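Local coordinates for protein tRNA modification GTPase mnmE (Chlorobium tepidum, PDB 3GEE) that hydrolyses GTP and probably takes part in adding a carboxymethylaminomethyl group to the wobble uridine of certain tRNAs, at residues Val33-Val47 with Val108-Cys120. Numbering follows the deposited sequence.
Sequences VRISGAGVLDLADRV and VGRVLRLMLDNGC. With FON (N-{[4-({[(6R)-2-amino-5-formyl-4-oxo-1,4,5,6,7,8-hexahydropteridin-6-yl]methyl}amino)phenyl]carbonyl}-L-glutamic acid), chain C.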
loop_
_atom_site.group_PDB
_atom_site.type_symbol
_atom_site.label_atom_id
_atom_site.label_comp_id
_atom_site.label_asym_id
_atom_site.label_seq_id
_atom_site.Cartn_x
_atom_site.Cartn_y
_atom_site.Cartn_z
ATOM N N VAL A 33 8.878 -6.335 -4.620
ATOM C CA VAL A 33 8.562 -7.262 -5.700
ATOM C C VAL A 33 9.178 -8.600 -5.313
ATOM O O VAL A 33 10.389 -8.667 -5.049
ATOM C CB VAL A 33 9.121 -6.802 -7.064
ATOM C CG1 VAL A 33 8.887 -7.872 -8.118
ATOM C CG2 VAL A 33 8.477 -5.484 -7.498
ATOM N N ARG A 34 8.362 -9.656 -5.250
ATOM C CA ARG A 34 8.892 -10.981 -4.888
ATOM C C ARG A 34 8.735 -12.030 -5.982
ATOM O O ARG A 34 7.637 -12.271 -6.479
ATOM C CB ARG A 34 8.368 -11.479 -3.525
ATOM C CG ARG A 34 6.873 -11.660 -3.407
ATOM C CD ARG A 34 6.536 -12.999 -2.760
ATOM N NE ARG A 34 6.595 -13.016 -1.299
ATOM C CZ ARG A 34 5.601 -13.435 -0.516
ATOM N NH1 ARG A 34 4.458 -13.865 -1.033
ATOM N NH2 ARG A 34 5.751 -13.429 0.796
ATOM N N ILE A 35 9.854 -12.637 -6.369
ATOM C CA ILE A 35 9.852 -13.665 -7.408
ATOM C C ILE A 35 10.258 -15.025 -6.847
ATOM O O ILE A 35 11.049 -15.099 -5.910
ATOM C CB ILE A 35 10.723 -13.261 -8.614
ATOM C CG1 ILE A 35 12.207 -13.489 -8.338
ATOM C CG2 ILE A 35 10.497 -11.800 -8.946
ATOM C CD1 ILE A 35 13.085 -13.457 -9.601
ATOM N N SER A 36 9.697 -16.092 -7.411
ATOM C CA SER A 36 9.905 -17.440 -6.893
ATOM C C SER A 36 9.811 -18.480 -7.998
ATOM O O SER A 36 9.154 -18.257 -9.011
ATOM C CB SER A 36 8.887 -17.758 -5.794
ATOM O OG SER A 36 9.065 -19.073 -5.289
ATOM N N GLY A 37 10.477 -19.614 -7.802
ATOM C CA GLY A 37 10.436 -20.698 -8.774
ATOM C C GLY A 37 11.773 -21.092 -9.364
ATOM O O GLY A 37 12.822 -20.602 -8.952
ATOM N N ALA A 38 11.716 -21.976 -10.351
ATOM C CA ALA A 38 12.899 -22.587 -10.934
ATOM C C ALA A 38 13.886 -21.589 -11.529
ATOM O O ALA A 38 13.571 -20.895 -12.494
ATOM C CB ALA A 38 12.485 -23.608 -11.983
ATOM N N GLY A 39 15.080 -21.528 -10.943
ATOM C CA GLY A 39 16.194 -20.763 -11.509
ATOM C C GLY A 39 16.046 -19.270 -11.321
ATOM O O GLY A 39 16.614 -18.468 -12.063
ATOM N N VAL A 40 15.285 -18.908 -10.302
ATOM C CA VAL A 40 14.927 -17.527 -10.054
ATOM C C VAL A 40 16.129 -16.598 -9.817
ATOM O O VAL A 40 16.188 -15.500 -10.374
ATOM C CB VAL A 40 13.814 -17.461 -8.979
ATOM C CG1 VAL A 40 14.153 -16.544 -7.827
ATOM C CG2 VAL A 40 12.501 -17.096 -9.644
ATOM N N LEU A 41 17.103 -17.034 -9.026
ATOM C CA LEU A 41 18.241 -16.157 -8.752
ATOM C C LEU A 41 19.275 -16.093 -9.885
ATOM O O LEU A 41 20.111 -15.189 -9.916
ATOM C CB LEU A 41 18.870 -16.422 -7.375
ATOM C CG LEU A 41 18.874 -17.835 -6.813
ATOM C CD1 LEU A 41 19.850 -18.699 -7.605
ATOM C CD2 LEU A 41 19.227 -17.844 -5.336
ATOM N N ASP A 42 19.196 -17.031 -10.826
ATOM C CA ASP A 42 19.922 -16.887 -12.089
ATOM C C ASP A 42 19.277 -15.808 -12.943
ATOM O O ASP A 42 19.972 -15.038 -13.603
ATOM C CB ASP A 42 19.972 -18.202 -12.865
ATOM C CG ASP A 42 20.949 -19.190 -12.266
ATOM O OD1 ASP A 42 22.035 -19.381 -12.851
ATOM O OD2 ASP A 42 20.633 -19.761 -11.196
ATOM N N LEU A 43 17.946 -15.764 -12.921
ATOM C CA LEU A 43 17.181 -14.736 -13.617
ATOM C C LEU A 43 17.478 -13.380 -13.002
ATOM O O LEU A 43 17.772 -12.420 -13.711
ATOM C CB LEU A 43 15.682 -15.044 -13.544
ATOM C CG LEU A 43 14.962 -15.778 -14.686
ATOM C CD1 LEU A 43 15.819 -16.802 -15.413
ATOM C CD2 LEU A 43 13.702 -16.425 -14.157
ATOM N N ALA A 44 17.425 -13.321 -11.674
ATOM C CA ALA A 44 17.727 -12.100 -10.936
ATOM C C ALA A 44 19.066 -11.533 -11.365
ATOM O O ALA A 44 19.209 -10.326 -11.535
ATOM C CB ALA A 44 17.729 -12.374 -9.451
ATOM N N ASP A 45 20.035 -12.422 -11.563
ATOM C CA ASP A 45 21.399 -12.040 -11.897
ATOM C C ASP A 45 21.537 -11.333 -13.238
ATOM O O ASP A 45 22.486 -10.577 -13.442
ATOM C CB ASP A 45 22.319 -13.260 -11.842
ATOM C CG ASP A 45 22.947 -13.456 -10.474
ATOM O OD1 ASP A 45 23.195 -12.450 -9.769
ATOM O OD2 ASP A 45 23.209 -14.619 -10.111
ATOM N N ARG A 46 20.595 -11.571 -14.148
ATOM C CA ARG A 46 20.625 -10.910 -15.451
ATOM C C ARG A 46 20.383 -9.411 -15.303
ATOM O O ARG A 46 20.876 -8.618 -16.102
ATOM C CB ARG A 46 19.590 -11.500 -16.413
ATOM C CG ARG A 46 19.732 -12.987 -16.698
ATOM C CD ARG A 46 19.373 -13.283 -18.146
ATOM N NE ARG A 46 18.451 -14.412 -18.286
ATOM C CZ ARG A 46 17.139 -14.294 -18.502
ATOM N NH1 ARG A 46 16.570 -13.094 -18.610
ATOM N NH2 ARG A 46 16.389 -15.384 -18.617
ATOM N N VAL A 47 19.635 -9.032 -14.267
ATOM C CA VAL A 47 19.228 -7.641 -14.076
ATOM C C VAL A 47 19.807 -6.971 -12.821
ATOM O O VAL A 47 19.975 -5.749 -12.796
ATOM C CB VAL A 47 17.686 -7.484 -14.116
ATOM C CG1 VAL A 47 17.148 -7.854 -15.490
ATOM C CG2 VAL A 47 17.021 -8.321 -13.037
ATOM N N VAL A 108 7.875 0.821 -8.824
ATOM C CA VAL A 108 7.543 -0.560 -8.502
ATOM C C VAL A 108 7.037 -1.309 -9.735
ATOM O O VAL A 108 7.435 -2.449 -9.975
ATOM C CB VAL A 108 6.573 -0.670 -7.289
ATOM C CG1 VAL A 108 5.212 -0.129 -7.610
ATOM C CG2 VAL A 108 6.447 -2.103 -6.834
ATOM N N GLY A 109 6.199 -0.644 -10.529
ATOM C CA GLY A 109 5.670 -1.212 -11.768
ATOM C C GLY A 109 6.762 -1.499 -12.776
ATOM O O GLY A 109 6.701 -2.492 -13.494
ATOM N N ARG A 110 7.755 -0.619 -12.833
ATOM C CA ARG A 110 8.919 -0.824 -13.678
ATOM C C ARG A 110 9.684 -2.076 -13.262
ATOM O O ARG A 110 10.106 -2.864 -14.121
ATOM C CB ARG A 110 9.842 0.391 -13.622
ATOM C CG ARG A 110 9.910 1.184 -14.900
ATOM C CD ARG A 110 10.680 0.420 -15.975
ATOM N NE ARG A 110 11.431 1.324 -16.845
ATOM C CZ ARG A 110 12.420 0.943 -17.650
ATOM N NH1 ARG A 110 12.786 -0.337 -17.710
ATOM N NH2 ARG A 110 13.045 1.847 -18.398
ATOM N N VAL A 111 9.853 -2.251 -11.950
ATOM C CA VAL A 111 10.545 -3.407 -11.401
ATOM C C VAL A 111 9.818 -4.690 -11.788
ATOM O O VAL A 111 10.441 -5.628 -12.300
ATOM C CB VAL A 111 10.675 -3.330 -9.863
ATOM C CG1 VAL A 111 11.381 -4.575 -9.315
ATOM C CG2 VAL A 111 11.417 -2.068 -9.449
ATOM N N LEU A 112 8.505 -4.727 -11.552
ATOM C CA LEU A 112 7.709 -5.899 -11.895
ATOM C C LEU A 112 7.853 -6.244 -13.375
ATOM O O LEU A 112 8.000 -7.410 -13.732
ATOM C CB LEU A 112 6.238 -5.710 -11.518
ATOM C CG LEU A 112 5.309 -6.883 -11.869
ATOM C CD1 LEU A 112 5.667 -8.149 -11.078
ATOM C CD2 LEU A 112 3.854 -6.521 -11.667
ATOM N N ARG A 113 7.830 -5.225 -14.226
ATOM C CA ARG A 113 7.957 -5.429 -15.661
ATOM C C ARG A 113 9.316 -6.032 -16.003
ATOM O O ARG A 113 9.410 -6.911 -16.860
ATOM C CB ARG A 113 7.766 -4.114 -16.415
ATOM C CG ARG A 113 7.148 -4.296 -17.790
ATOM C CD ARG A 113 7.908 -3.535 -18.872
ATOM N NE ARG A 113 8.038 -2.102 -18.603
ATOM C CZ ARG A 113 8.593 -1.226 -19.440
ATOM N NH1 ARG A 113 8.665 0.057 -19.104
ATOM N NH2 ARG A 113 9.074 -1.628 -20.614
ATOM N N LEU A 114 10.358 -5.555 -15.324
ATOM C CA LEU A 114 11.723 -6.017 -15.558
ATOM C C LEU A 114 11.833 -7.520 -15.308
ATOM O O LEU A 114 12.374 -8.258 -16.138
ATOM C CB LEU A 114 12.711 -5.239 -14.685
ATOM C CG LEU A 114 14.204 -5.437 -14.939
ATOM C CD1 LEU A 114 14.605 -4.905 -16.295
ATOM C CD2 LEU A 114 15.012 -4.754 -13.858
ATOM N N MET A 115 11.304 -7.957 -14.166
ATOM C CA MET A 115 11.157 -9.372 -13.850
ATOM C C MET A 115 10.386 -10.120 -14.935
ATOM O O MET A 115 10.815 -11.182 -15.389
ATOM C CB MET A 115 10.440 -9.530 -12.507
ATOM C CG MET A 115 11.341 -9.596 -11.264
ATOM S SD MET A 115 12.973 -8.822 -11.347
ATOM C CE MET A 115 13.911 -10.106 -12.178
ATOM N N LEU A 116 9.260 -9.550 -15.356
ATOM C CA LEU A 116 8.377 -10.183 -16.331
ATOM C C LEU A 116 9.016 -10.310 -17.707
ATOM O O LEU A 116 8.760 -11.276 -18.425
ATOM C CB LEU A 116 7.060 -9.412 -16.438
ATOM C CG LEU A 116 6.098 -9.449 -15.249
ATOM C CD1 LEU A 116 5.015 -8.414 -15.421
ATOM C CD2 LEU A 116 5.489 -10.828 -15.070
ATOM N N ASP A 117 9.842 -9.332 -18.069
ATOM C CA ASP A 117 10.549 -9.343 -19.348
ATOM C C ASP A 117 11.742 -10.292 -19.337
ATOM O O ASP A 117 12.203 -10.736 -20.389
ATOM C CB ASP A 117 11.031 -7.938 -19.703
ATOM C CG ASP A 117 9.912 -7.035 -20.168
ATOM O OD1 ASP A 117 9.099 -7.476 -21.003
ATOM O OD2 ASP A 117 9.856 -5.877 -19.706
ATOM N N ASN A 118 12.241 -10.591 -18.144
ATOM C CA ASN A 118 13.439 -11.402 -18.008
ATOM C C ASN A 118 13.179 -12.765 -17.373
ATOM O O ASN A 118 13.913 -13.199 -16.485
ATOM C CB ASN A 118 14.529 -10.619 -17.264
ATOM C CG ASN A 118 15.198 -9.573 -18.145
ATOM O OD1 ASN A 118 16.026 -9.899 -19.004
ATOM N ND2 ASN A 118 14.840 -8.311 -17.936
ATOM N N GLY A 119 12.122 -13.431 -17.833
ATOM C CA GLY A 119 11.879 -14.824 -17.478
ATOM C C GLY A 119 10.608 -15.127 -16.713
ATOM O O GLY A 119 9.952 -16.136 -16.983
ATOM N N CYS A 120 10.269 -14.269 -15.752
ATOM C CA CYS A 120 9.130 -14.507 -14.865
ATOM C C CYS A 120 7.780 -14.357 -15.553
ATOM O O CYS A 120 7.650 -13.616 -16.525
ATOM C CB CYS A 120 9.178 -13.549 -13.683
ATOM S SG CYS A 120 10.370 -13.961 -12.414
HETATM N N1 FON C . 9.220 -11.338 5.004
HETATM C C2 FON C . 9.848 -11.590 3.839
HETATM N NA2 FON C . 10.890 -10.800 3.471
HETATM N N3 FON C . 9.474 -12.609 3.020
HETATM C C4 FON C . 8.449 -13.437 3.317
HETATM O O4 FON C . 8.158 -14.354 2.520
HETATM C C4A FON C . 7.710 -13.191 4.591
HETATM N N5 FON C . 6.643 -13.916 5.134
HETATM C C6 FON C . 6.804 -14.067 6.592
HETATM C C7 FON C . 6.466 -12.669 7.095
HETATM N N8 FON C . 7.537 -11.810 6.608
HETATM C C8A FON C . 8.179 -12.070 5.433
HETATM C C9 FON C . 5.966 -15.167 7.250
HETATM N N10 FON C . 6.116 -16.457 6.590
HETATM C C11 FON C . 9.532 -18.761 5.911
HETATM C C12 FON C . 8.455 -19.244 6.652
HETATM C C13 FON C . 7.325 -18.459 6.870
HETATM C C14 FON C . 7.259 -17.164 6.363
HETATM C C15 FON C . 8.334 -16.681 5.603
HETATM C C16 FON C . 9.469 -17.467 5.382
HETATM C C FON C . 10.726 -19.658 5.703
HETATM O O FON C . 11.727 -19.221 5.156
HETATM N N FON C . 10.630 -20.928 6.119
HETATM C CA FON C . 11.681 -21.756 6.705
HETATM C CB FON C . 12.148 -21.220 8.063
HETATM C CG FON C . 13.427 -21.880 8.588
HETATM C CD FON C . 14.309 -20.879 9.310
HETATM O OE1 FON C . 15.029 -20.114 8.626
HETATM O OE2 FON C . 14.296 -20.850 10.566
HETATM C CT FON C . 11.179 -23.168 6.855
HETATM O O1 FON C . 11.913 -24.119 6.498
HETATM O O2 FON C . 10.034 -23.338 7.334
HETATM C CP1 FON C . 5.677 -14.346 4.440
HETATM O O3 FON C . 4.542 -13.953 4.645
#
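Val33 lays its CG2 methyl against the isopropyl group of Val111, CG2 to CG1 3.5 Å, the two side chains running antiparallel alongside one another. Val111 CG1, anti to the backbone N (chi1 179°), is the branch that meets it. Two residues along the strand, Ile35 crosses Met115 at about a right angle, its CG2 methyl against Met115 CG, and also leans on the Cys120 sulfur, which lies 3.9 Å from Ile35 CB. Met115, bent along its chain, then carries its CE methyl to Val47 CG2 at 3.7 Å, so that the CG and CE ends of one side chain touch strand and helix. The segments belong to the folate-binding N-terminal domain of MnmE, where helices 40-47 and 105-117 pack beside each other on one face of a mixed sheet; the axes of segments 40-47 and 108-117 pass 10.1 Å apart at 116°. Arg34, alternating with Val33 and Ile35, points away from helix 108-117, and its NH2 makes a weak hydrogen bond to O4 of the bound 5-formyltetrahydrofolate, which Glu98 and Lys476 also grip. Val47 reaches Leu114 tip to tip, CB to CD2 3.8 Å, while its CG1 rests on the Asn118 amide. That amide is held by ND2 donating to Leu114 O (3.1 Å, 157°), which lies near the amide plane. An alanine in place of Asn118 would probably cost Leu114 O this side-chain donor and open a gap beside Val47 CG1. Leu43 lies beside the Asn118-Gly119 backbone, and at the exposed margin Arg46 sets the edge of its guanidinium toward Asn118 OD1.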